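Local coordinates for bifunctional purine biosynthetic protein ADE5,7 (Cryptococcus neoformans var. grubii serotype A, PDB 7LVO), which catalyses the second and fifth steps of de novo purine biosynthesis, the piece described here being the N-terminal, ATP-dependent GAR synthetase half, at residues Thr323-Gly326 and Pro327-Leu330; Met290-Cys293 and Val294-Leu298; Ala53-Leu56 and Ala57-Ser60; Thr414-Ser417 and Asp418-Thr421; Ser165-Ser168 and Thr169-Glu172. One frame throughout, in Å; residues are numbered along the deposited sequence.

Overall arrangement
From the N terminus, contact 3 comes first, where helix 47-56 of the N domain ends and the chain turns toward strand 62-67. Contact 5 follows at the step from strand 163-167 into helix 171-179, contact 2 lies within helix 287-307, and contact 1 closes the hairpin between strands 315-323 and 326-333; all three belong to the ATP-grasp part. Contact 4, a hairpin in the C domain, comes last. All five follow in series, none nested or crossing. Contacts 1 and 2 touch, Pro327 and Val329 packing on Arg292, Cys293 and Val297, which joins helix to sheet. Contacts 3 and 4 lie about 23 Å apart between centres, without touching.

Contact 1: Thr323-Gly326 and Pro327-Leu330; sequences TADG and PRVL
The guanidinium of Arg328 reaches back over the turn to the carbonyl oxygen of Asp325, which lies at its edge near the guanidinium plane. Both bonds to this oxygen are weak: NH2 of Arg328 lies 3.1 Å from O of Asp325, with the N-H bent to 140°, and NH1 is farther off. A firmer grip comes from its own strand, where Arg328 NH1 donates to Pro327 O at 2.6 Å, from above the carbonyl plane. Thr323 to Gly326 form a type I beta turn closing the hairpin between strands 315-323 and 326-333 of the ATP-grasp domain. Within it, Thr323 OG1 accepts from Asp325 N, an ST turn, and donates to Gly326 O at 2.8 Å in the carbonyl plane; the same oxygen also accepts the backbone N-H of Thr323. The threonine hydroxyl stands 4.2 Å above the centre of the Arg328 guanidinium. The bend at chi2 of Arg328 (-68°) folds the chain back toward the turn, and its CG meets Thr323 CG2 at 3.7 Å, the two side chains crossing nearly at right angles. Outside the hairpin, Arg328 packs on Pro159 and Leu236, while Pro327 faces Phe320 and helix 287-307.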
loop_
_atom_site.group_PDB
_atom_site.type_symbol
_atom_site.label_atom_id
_atom_site.label_comp_id
_atom_site.label_asym_id
_atom_site.label_seq_id
_atom_site.Cartn_x
_atom_site.Cartn_y
_atom_site.Cartn_z
ATOM N N THR A 323 13.982 -10.325 11.659
ATOM C CA THR A 323 15.391 -10.391 12.015
ATOM C C THR A 323 15.666 -11.673 12.794
ATOM O O THR A 323 14.754 -12.431 13.135
ATOM C CB THR A 323 15.800 -9.171 12.840
ATOM O OG1 THR A 323 15.285 -9.296 14.170
ATOM C CG2 THR A 323 15.265 -7.888 12.204
ATOM N N ALA A 324 16.946 -11.906 13.084
ATOM C CA ALA A 324 17.319 -13.060 13.893
ATOM C C ALA A 324 16.718 -12.994 15.290
ATOM O O ALA A 324 16.573 -14.036 15.940
ATOM C CB ALA A 324 18.844 -13.169 13.983
ATOM N N ASP A 325 16.361 -11.799 15.762
ATOM C CA ASP A 325 15.771 -11.620 17.081
ATOM C C ASP A 325 14.253 -11.484 17.035
ATOM O O ASP A 325 13.638 -11.167 18.060
ATOM C CB ASP A 325 16.376 -10.392 17.768
ATOM C CG ASP A 325 17.851 -10.564 18.076
ATOM O OD1 ASP A 325 18.420 -11.612 17.701
ATOM O OD2 ASP A 325 18.443 -9.654 18.697
ATOM N N GLY A 326 13.639 -11.709 15.875
ATOM C CA GLY A 326 12.203 -11.653 15.755
ATOM C C GLY A 326 11.727 -10.553 14.829
ATOM O O GLY A 326 12.520 -9.820 14.230
ATOM N N PRO A 327 10.407 -10.416 14.697
ATOM C CA PRO A 327 9.865 -9.378 13.810
ATOM C C PRO A 327 10.199 -7.981 14.311
ATOM O O PRO A 327 10.301 -7.736 15.512
ATOM C CB PRO A 327 8.352 -9.634 13.830
ATOM C CG PRO A 327 8.192 -11.034 14.348
ATOM C CD PRO A 327 9.352 -11.265 15.276
ATOM N N ARG A 328 10.365 -7.063 13.362
ATOM C CA ARG A 328 10.620 -5.660 13.652
ATOM C C ARG A 328 9.816 -4.814 12.678
ATOM O O ARG A 328 9.769 -5.115 11.482
ATOM C CB ARG A 328 12.109 -5.313 13.535
ATOM C CG ARG A 328 13.004 -6.068 14.502
ATOM C CD ARG A 328 12.759 -5.653 15.941
ATOM N NE ARG A 328 13.629 -6.364 16.868
ATOM C CZ ARG A 328 13.350 -7.545 17.405
ATOM N NH1 ARG A 328 12.225 -8.182 17.128
ATOM N NH2 ARG A 328 14.225 -8.101 18.240
ATOM N N VAL A 329 9.194 -3.754 13.191
ATOM C CA VAL A 329 8.377 -2.874 12.363
ATOM C C VAL A 329 9.285 -1.885 11.643
ATOM O O VAL A 329 9.943 -1.053 12.279
ATOM C CB VAL A 329 7.324 -2.139 13.206
ATOM C CG1 VAL A 329 6.541 -1.177 12.336
ATOM C CG2 VAL A 329 6.394 -3.145 13.884
ATOM N N LEU A 330 9.322 -1.973 10.315
ATOM C CA LEU A 330 10.079 -1.003 9.535
ATOM C C LEU A 330 9.289 0.291 9.341
ATOM O O LEU A 330 9.848 1.386 9.462
ATOM C CB LEU A 330 10.448 -1.585 8.175
ATOM C CG LEU A 330 11.393 -2.785 8.153
ATOM C CD1 LEU A 330 11.660 -3.207 6.713
ATOM C CD2 LEU A 330 12.694 -2.469 8.873
#

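Contact 2: Met290-Cys293 and Val294-Leu298; sequences MERC and VKDVL
Arg292 and Asp296, one helical turn apart, meet with the carboxylate oxygen over the face of the guanidinium rather than at its edge. The two planes are 71° apart, and Asp296 OD2 sits 3.0 Å from Arg292 NE, well out of the guanidinium plane; no N-H points at it, and the salt bridge rests on charge alone. Bends at chi2 and chi3 of Arg292 (-100° and 67°) carry the group over the acid. Glu291 and Lys295 form a second i to i+4 pair, but lie side by side and point the same way. Their salt bridge is longer, with Glu291 OE2 3.5 Å from Lys295 NZ, and the same oxygen rests 3.3 Å from Lys295 CG, alongside the aliphatic chain. Beneath these charged pairs the backbone changes pitch. Val294, Lys295 and Asp296 donate to the carbonyls four residues back, whereas Cys293 O receives Leu298 N at 3.0 Å and only a weak bond from Val297 N: a pi-type turn within the helix. Leu298 CD1 also comes within 3.3 Å of Cys293 O. On the buried side of helix 287-307, Cys293 and Val297 lie against strands 315-323 and 326-333, while Val294 and Leu298 pack on Pro254 of strand 252-254.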
loop_
_atom_site.group_PDB
_atom_site.type_symbol
_atom_site.label_atom_id
_atom_site.label_comp_id
_atom_site.label_asym_id
_atom_site.label_seq_id
_atom_site.Cartn_x
_atom_site.Cartn_y
_atom_site.Cartn_z
ATOM N N MET A 290 3.533 -15.183 12.702
ATOM C CA MET A 290 2.313 -14.385 12.573
ATOM C C MET A 290 1.694 -14.104 13.933
ATOM O O MET A 290 1.135 -13.019 14.159
ATOM C CB MET A 290 1.315 -15.099 11.668
ATOM C CG MET A 290 1.585 -14.905 10.190
ATOM S SD MET A 290 1.397 -13.176 9.699
ATOM C CE MET A 290 -0.370 -12.974 9.816
ATOM N N GLU A 291 1.783 -15.067 14.856
ATOM C CA GLU A 291 1.296 -14.828 16.210
ATOM C C GLU A 291 2.042 -13.666 16.851
ATOM O O GLU A 291 1.436 -12.829 17.527
ATOM C CB GLU A 291 1.445 -16.094 17.054
ATOM C CG GLU A 291 0.768 -16.016 18.413
ATOM C CD GLU A 291 -0.741 -15.912 18.308
ATOM O OE1 GLU A 291 -1.286 -16.204 17.219
ATOM O OE2 GLU A 291 -1.383 -15.531 19.310
ATOM N N ARG A 292 3.358 -13.587 16.624
ATOM C CA ARG A 292 4.152 -12.507 17.198
ATOM C C ARG A 292 3.770 -11.162 16.589
ATOM O O ARG A 292 3.553 -10.184 17.311
ATOM C CB ARG A 292 5.638 -12.787 16.989
ATOM C CG ARG A 292 6.115 -14.106 17.578
ATOM C CD ARG A 292 6.818 -13.915 18.911
ATOM N NE ARG A 292 5.911 -13.451 19.954
ATOM C CZ ARG A 292 6.281 -13.181 21.199
ATOM N NH1 ARG A 292 7.539 -13.310 21.590
ATOM N NH2 ARG A 292 5.365 -12.776 22.075
ATOM N N CYS A 293 3.669 -11.101 15.261
ATOM C CA CYS A 293 3.261 -9.860 14.608
ATOM C C CYS A 293 1.914 -9.376 15.138
ATOM O O CYS A 293 1.741 -8.190 15.443
ATOM C CB CYS A 293 3.191 -10.055 13.095
ATOM S SG CYS A 293 4.762 -10.362 12.286
ATOM N N VAL A 294 0.945 -10.285 15.247
ATOM C CA VAL A 294 -0.391 -9.892 15.693
ATOM C C VAL A 294 -0.361 -9.469 17.156
ATOM O O VAL A 294 -0.847 -8.388 17.519
ATOM C CB VAL A 294 -1.386 -11.043 15.461
ATOM C CG1 VAL A 294 -2.737 -10.720 16.089
ATOM C CG2 VAL A 294 -1.536 -11.321 13.975
ATOM N N LYS A 295 0.220 -10.311 18.020
ATOM C CA LYS A 295 0.143 -10.055 19.456
ATOM C C LYS A 295 1.093 -8.952 19.909
ATOM O O LYS A 295 0.798 -8.251 20.880
ATOM C CB LYS A 295 0.446 -11.335 20.238
ATOM C CG LYS A 295 -0.619 -12.415 20.123
ATOM C CD LYS A 295 -1.970 -11.923 20.626
ATOM C CE LYS A 295 -2.898 -13.079 20.954
ATOM N NZ LYS A 295 -2.430 -13.840 22.148
ATOM N N ASP A 296 2.232 -8.791 19.244
ATOM C CA ASP A 296 3.248 -7.849 19.684
ATOM C C ASP A 296 3.228 -6.527 18.931
ATOM O O ASP A 296 3.869 -5.572 19.388
ATOM C CB ASP A 296 4.641 -8.478 19.543
ATOM C CG ASP A 296 4.769 -9.787 20.301
ATOM O OD1 ASP A 296 3.804 -10.164 21.003
ATOM O OD2 ASP A 296 5.827 -10.438 20.187
ATOM N N VAL A 297 2.525 -6.444 17.800
ATOM C CA VAL A 297 2.532 -5.228 16.992
ATOM C C VAL A 297 1.113 -4.774 16.672
ATOM O O VAL A 297 0.694 -3.682 17.067
ATOM C CB VAL A 297 3.337 -5.444 15.692
ATOM C CG1 VAL A 297 3.225 -4.237 14.778
ATOM C CG2 VAL A 297 4.795 -5.751 16.015
ATOM N N LEU A 298 0.365 -5.601 15.940
ATOM C CA LEU A 298 -0.929 -5.165 15.418
ATOM C C LEU A 298 -1.885 -4.781 16.544
ATOM O O LEU A 298 -2.426 -3.673 16.568
ATOM C CB LEU A 298 -1.533 -6.271 14.550
ATOM C CG LEU A 298 -1.084 -6.294 13.087
ATOM C CD1 LEU A 298 0.426 -6.349 12.973
ATOM C CD2 LEU A 298 -1.727 -7.474 12.361
#

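Contact 3: Ala53-Leu56 and Ala57-Ser60; sequences AFKL and AQSS
Lys55 turns at both chi2 and chi3 (-61° and -58°), and this double bend swings its ammonium toward Gln58, whose chain runs extended beyond CG. The pair lies at the C-terminal end of helix 47-56, in the N domain with its parallel sheet, where the helix runs on into a type I beta turn from Leu56 to Ser59. NZ of Lys55 meets OE1 of Gln58 at 3.2 Å, a weak hydrogen bond, and CE of Lys55 lies almost as close to the same oxygen. The other arm of the amide leans toward Phe54: Gln58 NE2 lies loosely beside the ring, 4.1 Å from CZ of Phe54, approaching obliquely, with ring and amide planes 39° apart.

The backbone bonds shorten their span here. Ala57 N still bonds to Ala53 O at 2.9 Å, as in an alpha helix, but Gln58 N and Ser59 N each reach the carbonyl only three residues back, and these two i to i+3 bonds belong to the turn. Leu56 points into the interior against Ile40, Leu42 and Ile65 of the sheet and Leu354 and Leu358 of helix 354-362, and Phe54 stacks edge-to-face with Phe410. Ser59 OG is hydrogen-bonded to Asp353 and to the backbone N of Arg61, tying the turn to the chain just ahead of helix 354-362. On the other side of the turn, the methyl CB of Ala57 rests 3.2 Å from Ala53 O.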
loop_
_atom_site.group_PDB
_atom_site.type_symbol
_atom_site.label_atom_id
_atom_site.label_comp_id
_atom_site.label_asym_id
_atom_site.label_seq_id
_atom_site.Cartn_x
_atom_site.Cartn_y
_atom_site.Cartn_z
ATOM N N ALA A 53 -11.633 -2.244 -7.187
ATOM C CA ALA A 53 -12.833 -2.141 -8.010
ATOM C C ALA A 53 -13.273 -3.509 -8.499
ATOM O O ALA A 53 -14.478 -3.789 -8.582
ATOM C CB ALA A 53 -12.586 -1.205 -9.198
ATOM N N PHE A 54 -12.308 -4.374 -8.825
ATOM C CA PHE A 54 -12.624 -5.718 -9.281
ATOM C C PHE A 54 -13.483 -6.456 -8.263
ATOM O O PHE A 54 -14.512 -7.043 -8.614
ATOM C CB PHE A 54 -11.317 -6.471 -9.563
ATOM C CG PHE A 54 -11.488 -7.947 -9.780
ATOM C CD1 PHE A 54 -12.003 -8.435 -10.975
ATOM C CD2 PHE A 54 -11.113 -8.849 -8.797
ATOM C CE1 PHE A 54 -12.152 -9.798 -11.179
ATOM C CE2 PHE A 54 -11.259 -10.216 -8.996
ATOM C CZ PHE A 54 -11.778 -10.688 -10.188
ATOM N N LYS A 55 -13.080 -6.429 -6.996
ATOM C CA LYS A 55 -13.825 -7.146 -5.962
ATOM C C LYS A 55 -15.119 -6.425 -5.597
ATOM O O LYS A 55 -16.183 -7.048 -5.513
ATOM C CB LYS A 55 -12.950 -7.327 -4.722
ATOM C CG LYS A 55 -11.741 -8.226 -4.931
ATOM C CD LYS A 55 -12.145 -9.647 -5.345
ATOM C CE LYS A 55 -13.054 -10.307 -4.314
ATOM N NZ LYS A 55 -13.327 -11.738 -4.642
ATOM N N LEU A 56 -15.051 -5.104 -5.397
ATOM C CA LEU A 56 -16.249 -4.359 -5.018
ATOM C C LEU A 56 -17.364 -4.541 -6.042
ATOM O O LEU A 56 -18.544 -4.642 -5.678
ATOM C CB LEU A 56 -15.915 -2.879 -4.845
ATOM C CG LEU A 56 -14.940 -2.541 -3.720
ATOM C CD1 LEU A 56 -14.598 -1.060 -3.751
ATOM C CD2 LEU A 56 -15.491 -2.938 -2.360
ATOM N N ALA A 57 -17.008 -4.601 -7.327
ATOM C CA ALA A 57 -18.018 -4.728 -8.373
ATOM C C ALA A 57 -18.754 -6.063 -8.320
ATOM O O ALA A 57 -19.822 -6.195 -8.928
ATOM C CB ALA A 57 -17.372 -4.552 -9.747
ATOM N N GLN A 58 -18.218 -7.048 -7.608
ATOM C CA GLN A 58 -18.885 -8.331 -7.453
ATOM C C GLN A 58 -19.897 -8.344 -6.312
ATOM O O GLN A 58 -20.667 -9.306 -6.201
ATOM C CB GLN A 58 -17.852 -9.434 -7.214
ATOM C CG GLN A 58 -16.917 -9.671 -8.389
ATOM C CD GLN A 58 -15.866 -10.718 -8.087
ATOM O OE1 GLN A 58 -15.287 -10.734 -6.997
ATOM N NE2 GLN A 58 -15.627 -11.605 -9.036
ATOM N N SER A 59 -19.910 -7.314 -5.470
ATOM C CA SER A 59 -20.859 -7.258 -4.363
ATOM C C SER A 59 -22.261 -6.975 -4.885
ATOM O O SER A 59 -22.473 -6.031 -5.647
ATOM C CB SER A 59 -20.450 -6.180 -3.368
ATOM O OG SER A 59 -21.544 -5.791 -2.537
ATOM N N SER A 60 -23.228 -7.785 -4.454
ATOM C CA SER A 60 -24.625 -7.522 -4.781
ATOM C C SER A 60 -25.174 -6.307 -4.048
ATOM O O SER A 60 -26.293 -5.878 -4.345
ATOM C CB SER A 60 -25.485 -8.753 -4.467
ATOM O OG SER A 60 -25.447 -9.064 -3.090
#

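Contact 4: Thr414-Ser417 and Asp418-Thr421; sequences TKRS and DNVT
Arg416 folds over the hairpin loop to reach Asn419. Its chain bends at chi2 and again at chi3 (-71° and -77°), so that the guanidinium lies over the backbone of the loop. Val420 N stands 3.0 Å from its plane, toward the rim, a face contact and not a hydrogen bond. NH2 of Arg416 donates to OD1 of Asn419 at 2.7 Å, meeting a lone pair in the plane of the amide carbonyl although the N-H is bent. The two side chains run side by side, their flat groups turned 84° apart. Asn419 CG, anti to the backbone N, presents this oxygen. Thr421 crosses Arg416 at about a right angle, its OG1 3.3 Å from Arg416 CD. Beneath, Arg416 and Thr421 form an antiparallel non-hydrogen-bonded pair, and Ser417 N bonds to Val420 O at 3.1 Å to close the loop between strands 414-416 and 421-423 of the C domain. Both Asp418 and Asn419 turn with positive phi. Arg416 and Thr421 also touch helix 72-77 of the N domain, and Thr414 OG1 is held by His411. The amide oxygen offers a lone pair but no formal charge, so this short, bent bond probably pins the guanidinium over the loop without compensating its charge.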
loop_
_atom_site.group_PDB
_atom_site.type_symbol
_atom_site.label_atom_id
_atom_site.label_comp_id
_atom_site.label_asym_id
_atom_site.label_seq_id
_atom_site.Cartn_x
_atom_site.Cartn_y
_atom_site.Cartn_z
ATOM N N THR A 414 -1.750 2.888 -17.077
ATOM C CA THR A 414 -2.314 2.761 -18.413
ATOM C C THR A 414 -3.402 3.816 -18.598
ATOM O O THR A 414 -3.865 4.438 -17.638
ATOM C CB THR A 414 -2.894 1.363 -18.667
ATOM O OG1 THR A 414 -4.041 1.154 -17.833
ATOM C CG2 THR A 414 -1.851 0.284 -18.393
ATOM N N LYS A 415 -3.817 3.997 -19.850
ATOM C CA LYS A 415 -4.832 4.984 -20.182
ATOM C C LYS A 415 -5.446 4.614 -21.522
ATOM O O LYS A 415 -4.782 4.029 -22.383
ATOM C CB LYS A 415 -4.242 6.397 -20.238
ATOM C CG LYS A 415 -5.281 7.506 -20.287
ATOM C CD LYS A 415 -4.663 8.824 -20.744
ATOM C CE LYS A 415 -5.635 9.985 -20.566
ATOM N NZ LYS A 415 -6.972 9.705 -21.169
ATOM N N ARG A 416 -6.724 4.952 -21.685
ATOM C CA ARG A 416 -7.408 4.787 -22.958
ATOM C C ARG A 416 -7.332 6.088 -23.749
ATOM O O ARG A 416 -7.429 7.180 -23.182
ATOM C CB ARG A 416 -8.866 4.384 -22.749
ATOM C CG ARG A 416 -9.060 2.937 -22.329
ATOM C CD ARG A 416 -8.772 1.975 -23.469
ATOM N NE ARG A 416 -9.859 1.914 -24.440
ATOM C CZ ARG A 416 -9.839 1.178 -25.543
ATOM N NH1 ARG A 416 -8.788 0.439 -25.860
ATOM N NH2 ARG A 416 -10.898 1.181 -26.349
ATOM N N SER A 417 -7.168 5.965 -25.065
ATOM C CA SER A 417 -7.057 7.140 -25.923
ATOM C C SER A 417 -7.335 6.714 -27.358
ATOM O O SER A 417 -6.490 6.068 -27.984
ATOM C CB SER A 417 -5.677 7.774 -25.793
ATOM O OG SER A 417 -4.670 6.883 -26.233
ATOM N N ASP A 418 -8.512 7.071 -27.870
ATOM C CA ASP A 418 -8.873 6.804 -29.261
ATOM C C ASP A 418 -8.934 5.303 -29.537
ATOM O O ASP A 418 -8.390 4.803 -30.523
ATOM C CB ASP A 418 -7.903 7.501 -30.219
ATOM C CG ASP A 418 -7.754 8.981 -29.920
ATOM O OD1 ASP A 418 -8.710 9.586 -29.383
ATOM O OD2 ASP A 418 -6.677 9.544 -30.219
ATOM N N ASN A 419 -9.610 4.580 -28.648
ATOM C CA ASN A 419 -9.820 3.142 -28.794
ATOM C C ASN A 419 -8.485 2.395 -28.852
ATOM O O ASN A 419 -8.156 1.719 -29.829
ATOM C CB ASN A 419 -10.675 2.842 -30.030
ATOM C CG ASN A 419 -11.193 1.412 -30.051
ATOM O OD1 ASN A 419 -11.425 0.806 -29.002
ATOM N ND2 ASN A 419 -11.375 0.867 -31.248
ATOM N N VAL A 420 -7.713 2.533 -27.774
ATOM C CA VAL A 420 -6.442 1.829 -27.636
ATOM C C VAL A 420 -5.846 2.127 -26.266
ATOM O O VAL A 420 -5.830 3.279 -25.816
ATOM C CB VAL A 420 -5.461 2.212 -28.760
ATOM C CG1 VAL A 420 -5.071 3.678 -28.649
ATOM C CG2 VAL A 420 -4.233 1.321 -28.715
ATOM N N THR A 421 -5.352 1.090 -25.597
ATOM C CA THR A 421 -4.729 1.242 -24.290
ATOM C C THR A 421 -3.237 1.495 -24.460
ATOM O O THR A 421 -2.551 0.749 -25.168
ATOM C CB THR A 421 -4.963 -0.001 -23.430
ATOM O OG1 THR A 421 -6.366 -0.280 -23.374
ATOM C CG2 THR A 421 -4.433 0.216 -22.021
#

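Contact 5: Ser165-Ser168 and Thr169-Glu172; sequences SFTS and TQYE
Gln170 folds back on Thr167 at the step from strand 163-167 to helix 171-179, in the ATP-grasp domain, and stands at the N-cap position of that helix. The close part of the contact gathers round its side-chain oxygen. OE1 of Gln170 takes the backbone N-H of Thr167 at 3.0 Å, nearly straight at 163°, although the donor stands above the amide plane and not on a lone pair. The amide is brought there by a chain extended beyond CG (chi2 174°), and OE1 also rests 3.3 Å from CA of Phe166. The return bond, from Gln170 N to Thr167 O at 2.9 Å, completes a two-way grip between the same residues, one through the side chain and one through the backbone. Phe166 crosses Gln170 at about a right angle, its ring and the amide 74° apart, and is buried against Val230 and Val232 of the adjoining strand and Ala174 of the helix. Tyr171 turns from the contact to pack on helix 207-218, where Lys215 falls in the predicted ATP-binding stretch.

The outer side is looser. Thr169 is exposed, and it meets the strand through a hydroxyl-hydroxyl hydrogen bond in which either group may donate. Between the two regions lies Thr167 OG1, 3.2 Å from Thr169 OG1 and equally 3.2 Å from Gln170 CG.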
loop_
_atom_site.group_PDB
_atom_site.type_symbol
_atom_site.label_atom_id
_atom_site.label_comp_id
_atom_site.label_asym_id
_atom_site.label_seq_id
_atom_site.Cartn_x
_atom_site.Cartn_y
_atom_site.Cartn_z
ATOM N N SER A 165 15.132 10.926 16.516
ATOM C CA SER A 165 14.566 11.876 15.573
ATOM C C SER A 165 15.211 13.245 15.749
ATOM O O SER A 165 15.652 13.610 16.841
ATOM C CB SER A 165 13.051 11.987 15.753
ATOM O OG SER A 165 12.417 10.777 15.383
ATOM N N PHE A 166 15.264 13.997 14.652
ATOM C CA PHE A 166 15.879 15.313 14.640
ATOM C C PHE A 166 15.061 16.244 13.759
ATOM O O PHE A 166 14.403 15.808 12.812
ATOM C CB PHE A 166 17.324 15.261 14.117
ATOM C CG PHE A 166 18.216 14.330 14.883
ATOM C CD1 PHE A 166 18.291 12.990 14.546
ATOM C CD2 PHE A 166 18.985 14.797 15.936
ATOM C CE1 PHE A 166 19.113 12.130 15.249
ATOM C CE2 PHE A 166 19.813 13.942 16.640
ATOM C CZ PHE A 166 19.876 12.608 16.295
ATOM N N THR A 167 15.111 17.530 14.078
ATOM C CA THR A 167 14.512 18.568 13.251
ATOM C C THR A 167 15.569 19.155 12.322
ATOM O O THR A 167 16.773 18.946 12.495
ATOM C CB THR A 167 13.890 19.669 14.118
ATOM O OG1 THR A 167 14.910 20.299 14.901
ATOM C CG2 THR A 167 12.825 19.084 15.038
ATOM N N SER A 168 15.097 19.905 11.322
ATOM C CA SER A 168 16.014 20.474 10.336
ATOM C C SER A 168 17.044 21.394 10.982
ATOM O O SER A 168 18.167 21.517 10.479
ATOM C CB SER A 168 15.229 21.226 9.261
ATOM O OG SER A 168 14.445 22.257 9.834
ATOM N N THR A 169 16.688 22.045 12.092
ATOM C CA THR A 169 17.620 22.939 12.768
ATOM C C THR A 169 18.638 22.195 13.622
ATOM O O THR A 169 19.655 22.785 14.005
ATOM C CB THR A 169 16.859 23.938 13.645
ATOM O OG1 THR A 169 16.092 23.228 14.626
ATOM C CG2 THR A 169 15.927 24.791 12.793
ATOM N N GLN A 170 18.394 20.920 13.927
ATOM C CA GLN A 170 19.311 20.110 14.721
ATOM C C GLN A 170 20.321 19.358 13.861
ATOM O O GLN A 170 20.721 18.239 14.211
ATOM C CB GLN A 170 18.518 19.135 15.591
ATOM C CG GLN A 170 17.610 19.813 16.604
ATOM C CD GLN A 170 16.723 18.835 17.349
ATOM O OE1 GLN A 170 16.372 17.777 16.827
ATOM N NE2 GLN A 170 16.362 19.181 18.579
ATOM N N TYR A 171 20.750 19.950 12.742
ATOM C CA TYR A 171 21.733 19.297 11.886
ATOM C C TYR A 171 23.036 19.028 12.627
ATOM O O TYR A 171 23.715 18.034 12.345
ATOM C CB TYR A 171 21.992 20.153 10.646
ATOM C CG TYR A 171 23.186 19.717 9.830
ATOM C CD1 TYR A 171 23.122 18.596 9.012
ATOM C CD2 TYR A 171 24.376 20.433 9.869
ATOM C CE1 TYR A 171 24.213 18.194 8.263
ATOM C CE2 TYR A 171 25.471 20.041 9.123
ATOM C CZ TYR A 171 25.385 18.922 8.323
ATOM O OH TYR A 171 26.477 18.529 7.580
ATOM N N GLU A 172 23.399 19.894 13.577
ATOM C CA GLU A 172 24.610 19.664 14.357
ATOM C C GLU A 172 24.481 18.407 15.213
ATOM O O GLU A 172 25.424 17.614 15.314
ATOM C CB GLU A 172 24.905 20.882 15.234
ATOM C CG GLU A 172 25.288 22.137 14.463
ATOM C CD GLU A 172 26.693 22.071 13.899
ATOM O OE1 GLU A 172 27.371 21.038 14.093
ATOM O OE2 GLU A 172 27.126 23.056 13.261
#